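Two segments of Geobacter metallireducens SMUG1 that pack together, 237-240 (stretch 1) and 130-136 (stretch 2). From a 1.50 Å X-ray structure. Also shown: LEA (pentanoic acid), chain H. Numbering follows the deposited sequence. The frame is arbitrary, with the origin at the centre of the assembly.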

ATOM      1  N   GLY A 237     -20.793  -6.914  -2.162  1.00 25.61           N
ATOM      2  CA  GLY A 237     -21.095  -7.833  -1.042  1.00 22.53           C
ATOM      3  C   GLY A 237     -20.284  -7.687   0.191  1.00 21.68           C
ATOM      4  O   GLY A 237     -20.229  -8.550   0.981  1.00 24.60           O
ATOM      5  N   VAL A 238     -19.642  -6.532   0.340  1.00 21.64           N
ATOM      6  CA  VAL A 238     -18.734  -6.318   1.442  1.00 21.72           C
ATOM      7  C   VAL A 238     -19.313  -5.390   2.495  1.00 17.20           C
ATOM      8  O   VAL A 238     -19.602  -4.304   2.218  1.00 23.08           O
ATOM      9  CB  VAL A 238     -17.378  -5.747   0.970  1.00 21.61           C
ATOM     10  CG1 VAL A 238     -16.485  -5.438   2.152  1.00 22.38           C
ATOM     11  CG2 VAL A 238     -16.689  -6.697   0.016  1.00 27.46           C
ATOM     12  N   ASP A 239     -19.413  -5.893   3.694  1.00 18.39           N
ATOM     13  CA  ASP A 239     -19.934  -5.184   4.893  1.00 23.28           C
ATOM     14  C   ASP A 239     -18.962  -4.182   5.465  1.00 24.20           C
ATOM     15  O   ASP A 239     -17.961  -4.600   5.927  1.00 29.94           O
ATOM     16  CB  ASP A 239     -20.229  -6.193   5.985  1.00 27.84           C
ATOM     17  N   PHE A 240     -19.289  -2.910   5.472  1.00 18.80           N
ATOM     18  CA  PHE A 240     -18.346  -1.898   5.882  1.00 17.45           C
ATOM     19  C   PHE A 240     -19.022  -0.931   6.846  1.00 22.83           C
ATOM     20  O   PHE A 240     -18.329  -0.028   7.375  1.00 20.88           O
ATOM     21  CB  PHE A 240     -17.845  -1.154   4.659  1.00 16.22           C
ATOM     22  CG  PHE A 240     -16.444  -0.651   4.775  1.00 16.41           C
ATOM     23  CD1 PHE A 240     -15.416  -1.520   4.723  1.00 15.23           C
ATOM     24  CD2 PHE A 240     -16.174   0.665   4.903  1.00 19.00           C
ATOM     25  CE1 PHE A 240     -14.130  -1.108   4.829  1.00 17.22           C
ATOM     26  CE2 PHE A 240     -14.871   1.096   4.990  1.00 19.66           C
ATOM     27  CZ  PHE A 240     -13.849   0.203   4.928  1.00 15.08           C
ATOM     28  OXT PHE A 240     -20.259  -1.116   6.994  1.00 32.54           O
TER
HETATM   29  C2  LEA H 307     -18.398  -1.207  10.915  1.00 30.58           C
HETATM   30  O2  LEA H 307     -18.119  -0.463  10.009  1.00 35.05           O
HETATM   31  C3  LEA H 307     -18.649  -2.613  10.593  1.00 30.35           C
HETATM   32  C4  LEA H 307     -20.047  -2.850  10.996  1.00 30.19           C
HETATM   33  C5  LEA H 307     -20.183  -3.600  12.279  1.00 21.63           C
HETATM   34  C6  LEA H 307     -21.627  -4.095  12.565  1.00 31.72           C
HETATM   35  O1  LEA H 307     -18.510  -0.812  12.057  1.00 36.32           O
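Stretch 2 130-136: RFFARFF

The two segments belong to one chain, and the closest touching residues are 103 positions apart in sequence, so the contact is a tertiary one. Stretch 2 enters as a helix begun earlier in the chain, which includes Arg-130 and Phe-131, passes through a turn, and becomes a strand at Phe-135 and Phe-136. The turn is held by two backbone bonds to one acceptor: Phe-131 O receives Arg-134 N at 3.1 Å and Phe-135 N at 2.9 Å. Stretch 1 has no regular secondary structure. It starts at Gly-237, which ends a preceding helix in a Schellman motif with phi at 85°, and runs extended to the C-terminal Phe-240.

The register is antiparallel in sense: Asp-239 lies nearest Arg-134, with their CA atoms 9.8 Å apart, and Phe-240 lies nearest Phe-131, with their CA atoms 8.9 Å apart. Such spacing is too wide for sheet pairing, and side chains fill the gap. Together the stretches bury 199 Å².

Aromatic and apolar packing centres on Phe-135, whose CA-to-CB bond points toward stretch 1 with chi1 at -68° (m). Its ring and that of Phe-240 form an edge-to-face pair, with centroids 5.2 Å apart and planes at 86°; the edge of Phe-240 is directed at the face of Phe-135, and Phe-240 CD1 approaches Phe-135 CZ to 3.7 Å. The CB of Phe-240 leaves the backbone sideways, but the end of the side chain comes nearer, bringing its CE1 to 4.0 Å from Phe-131 CE1. The latter contact meets the Phe-131 ring at its edge. Val-238, in the t rotamer, adds CG1 at 4.0 Å from Phe-135 CE2, also at the edge of the ring.

The polar contact across the stretches involves a backbone acceptor. Arg-134 NH1 donates to Asp-239 O over 3.1 Å, but the N-H...O angle of 134° marks this bond as weak. The same carbonyl, Asp-239 O, lies 3.5 Å from Phe-135 CZ near the plane of that ring. The carboxylate of Asp-239 is not modelled, so no role can be assigned to it.

Pentanoic acid touches both segments. Arg-130, which does not touch stretch 1, reaches the ligand with a nearly linear hydrogen bond, NH1 to LEA O1, of 2.7 Å and 173°. From stretch 1, Phe-240 O of the terminal carboxylate is 2.7 Å from LEA O2. From stretch 2, Arg-134 NH2 approaches LEA C3 to 3.2 Å.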

ATOM      1  N   ARG A 130     -11.705  -3.263  15.607  1.00 11.51           N
ATOM      2  CA  ARG A 130     -12.927  -3.614  14.855  1.00 11.31           C
ATOM      3  C   ARG A 130     -12.716  -3.709  13.347  1.00 12.66           C
ATOM      4  O   ARG A 130     -13.352  -4.560  12.714  1.00 14.54           O
ATOM      5  CB  ARG A 130     -14.016  -2.683  15.170  1.00 13.22           C
ATOM      6  CG  ARG A 130     -14.462  -2.730  16.632  1.00 15.78           C
ATOM      7  CD  ARG A 130     -15.751  -1.989  16.941  1.00 21.09           C
ATOM      8  NE  ARG A 130     -16.862  -2.712  16.259  1.00 19.38           N
ATOM      9  CZ  ARG A 130     -17.499  -2.425  15.110  1.00 29.25           C
ATOM     10  NH1 ARG A 130     -17.213  -1.400  14.341  1.00 25.26           N
ATOM     11  NH2 ARG A 130     -18.541  -3.214  14.788  1.00 28.42           N
ATOM     12  N   PHE A 131     -11.784  -2.913  12.812  1.00 11.88           N
ATOM     13  CA  PHE A 131     -11.408  -2.996  11.384  1.00 11.24           C
ATOM     14  C   PHE A 131     -10.610  -4.183  11.040  1.00 11.43           C
ATOM     15  O   PHE A 131     -10.933  -5.001  10.211  1.00 11.90           O
ATOM     16  CB  PHE A 131     -10.763  -1.649  10.939  1.00 10.96           C
ATOM     17  CG  PHE A 131     -10.390  -1.639   9.529  1.00 11.33           C
ATOM     18  CD1 PHE A 131     -11.366  -1.593   8.533  1.00 13.37           C
ATOM     19  CD2 PHE A 131      -9.063  -1.655   9.145  1.00 11.34           C
ATOM     20  CE1 PHE A 131     -10.932  -1.586   7.203  1.00 12.03           C
ATOM     21  CE2 PHE A 131      -8.681  -1.606   7.863  1.00 10.53           C
ATOM     22  CZ  PHE A 131      -9.625  -1.542   6.841  1.00 11.67           C
ATOM     23  N   PHE A 132      -9.490  -4.349  11.772  1.00 11.83           N
ATOM     24  CA  PHE A 132      -8.543  -5.356  11.427  1.00 10.69           C
ATOM     25  C   PHE A 132      -8.992  -6.732  11.821  1.00 11.90           C
ATOM     26  O   PHE A 132      -8.383  -7.741  11.407  1.00 13.60           O
ATOM     27  CB  PHE A 132      -7.132  -5.027  11.954  1.00 10.45           C
ATOM     28  CG  PHE A 132      -6.515  -3.763  11.312  1.00 10.72           C
ATOM     29  CD1 PHE A 132      -6.083  -3.837  10.019  1.00 10.11           C
ATOM     30  CD2 PHE A 132      -6.390  -2.597  12.016  1.00  9.73           C
ATOM     31  CE1 PHE A 132      -5.510  -2.719   9.430  1.00  9.38           C
ATOM     32  CE2 PHE A 132      -5.844  -1.457  11.435  1.00  9.42           C
ATOM     33  CZ  PHE A 132      -5.395  -1.586  10.161  1.00 11.15           C
ATOM     34  N   ALA A 133     -10.074  -6.821  12.589  1.00 11.62           N
ATOM     35  CA  ALA A 133     -10.672  -8.141  12.801  1.00 13.04           C
ATOM     36  C   ALA A 133     -10.993  -8.782  11.472  1.00 13.18           C
ATOM     37  O   ALA A 133     -10.903 -10.033  11.362  1.00 16.97           O
ATOM     38  CB  ALA A 133     -11.931  -7.997  13.583  1.00 13.76           C
ATOM     39  N   ARG A 134     -11.396  -8.017  10.466  1.00 13.06           N
ATOM     40  CA  ARG A 134     -11.833  -8.580   9.194  1.00 12.93           C
ATOM     41  C   ARG A 134     -11.101  -8.054   7.976  1.00 12.19           C
ATOM     42  O   ARG A 134     -11.205  -8.628   6.948  1.00 12.75           O
ATOM     43  CB  ARG A 134     -13.327  -8.337   8.969  1.00 15.27           C
ATOM     44  CG  ARG A 134     -14.315  -9.035   9.891  1.00 16.76           C
ATOM     45  CD  ARG A 134     -15.743  -8.636   9.430  1.00 25.31           C
ATOM     46  NE  ARG A 134     -16.231  -7.465  10.112  1.00 26.43           N
ATOM     47  CZ  ARG A 134     -16.981  -6.502   9.599  1.00 37.65           C
ATOM     48  NH1 ARG A 134     -17.320  -6.505   8.347  1.00 32.41           N
ATOM     49  NH2 ARG A 134     -17.384  -5.522  10.404  1.00 33.16           N
ATOM     50  N   PHE A 135     -10.400  -6.928   8.115  1.00 13.00           N
ATOM     51  CA  PHE A 135      -9.828  -6.244   6.980  1.00 12.49           C
ATOM     52  C   PHE A 135      -8.296  -6.102   7.112  1.00 13.24           C
ATOM     53  O   PHE A 135      -7.735  -6.135   8.218  1.00 13.04           O
ATOM     54  CB  PHE A 135     -10.445  -4.845   6.858  1.00 14.89           C
ATOM     55  CG  PHE A 135     -11.902  -4.849   6.485  1.00 11.94           C
ATOM     56  CD1 PHE A 135     -12.818  -4.934   7.439  1.00 13.79           C
ATOM     57  CD2 PHE A 135     -12.279  -4.860   5.134  1.00 14.65           C
ATOM     58  CE1 PHE A 135     -14.155  -4.923   7.135  1.00 14.28           C
ATOM     59  CE2 PHE A 135     -13.582  -4.882   4.793  1.00 19.39           C
ATOM     60  CZ  PHE A 135     -14.497  -4.935   5.761  1.00 15.49           C
ATOM     61  N   PHE A 136      -7.648  -5.837   5.983  1.00 11.92           N
ATOM     62  CA  PHE A 136      -6.271  -5.398   5.981  1.00 11.45           C
ATOM     63  C   PHE A 136      -6.054  -4.469   4.811  1.00 11.09           C
ATOM     64  O   PHE A 136      -6.808  -4.545   3.816  1.00 12.05           O
ATOM     65  CB  PHE A 136      -5.294  -6.557   6.005  1.00 13.15           C
ATOM     66  CG  PHE A 136      -3.863  -6.163   6.318  1.00 11.74           C
ATOM     67  CD1 PHE A 136      -3.566  -5.627   7.565  1.00 12.46           C
ATOM     68  CD2 PHE A 136      -2.856  -6.385   5.418  1.00 13.34           C
ATOM     69  CE1 PHE A 136      -2.229  -5.265   7.878  1.00 14.07           C
ATOM     70  CE2 PHE A 136      -1.555  -6.048   5.729  1.00 13.39           C
ATOM     71  CZ  PHE A 136      -1.243  -5.436   6.938  1.00 13.22           C
TER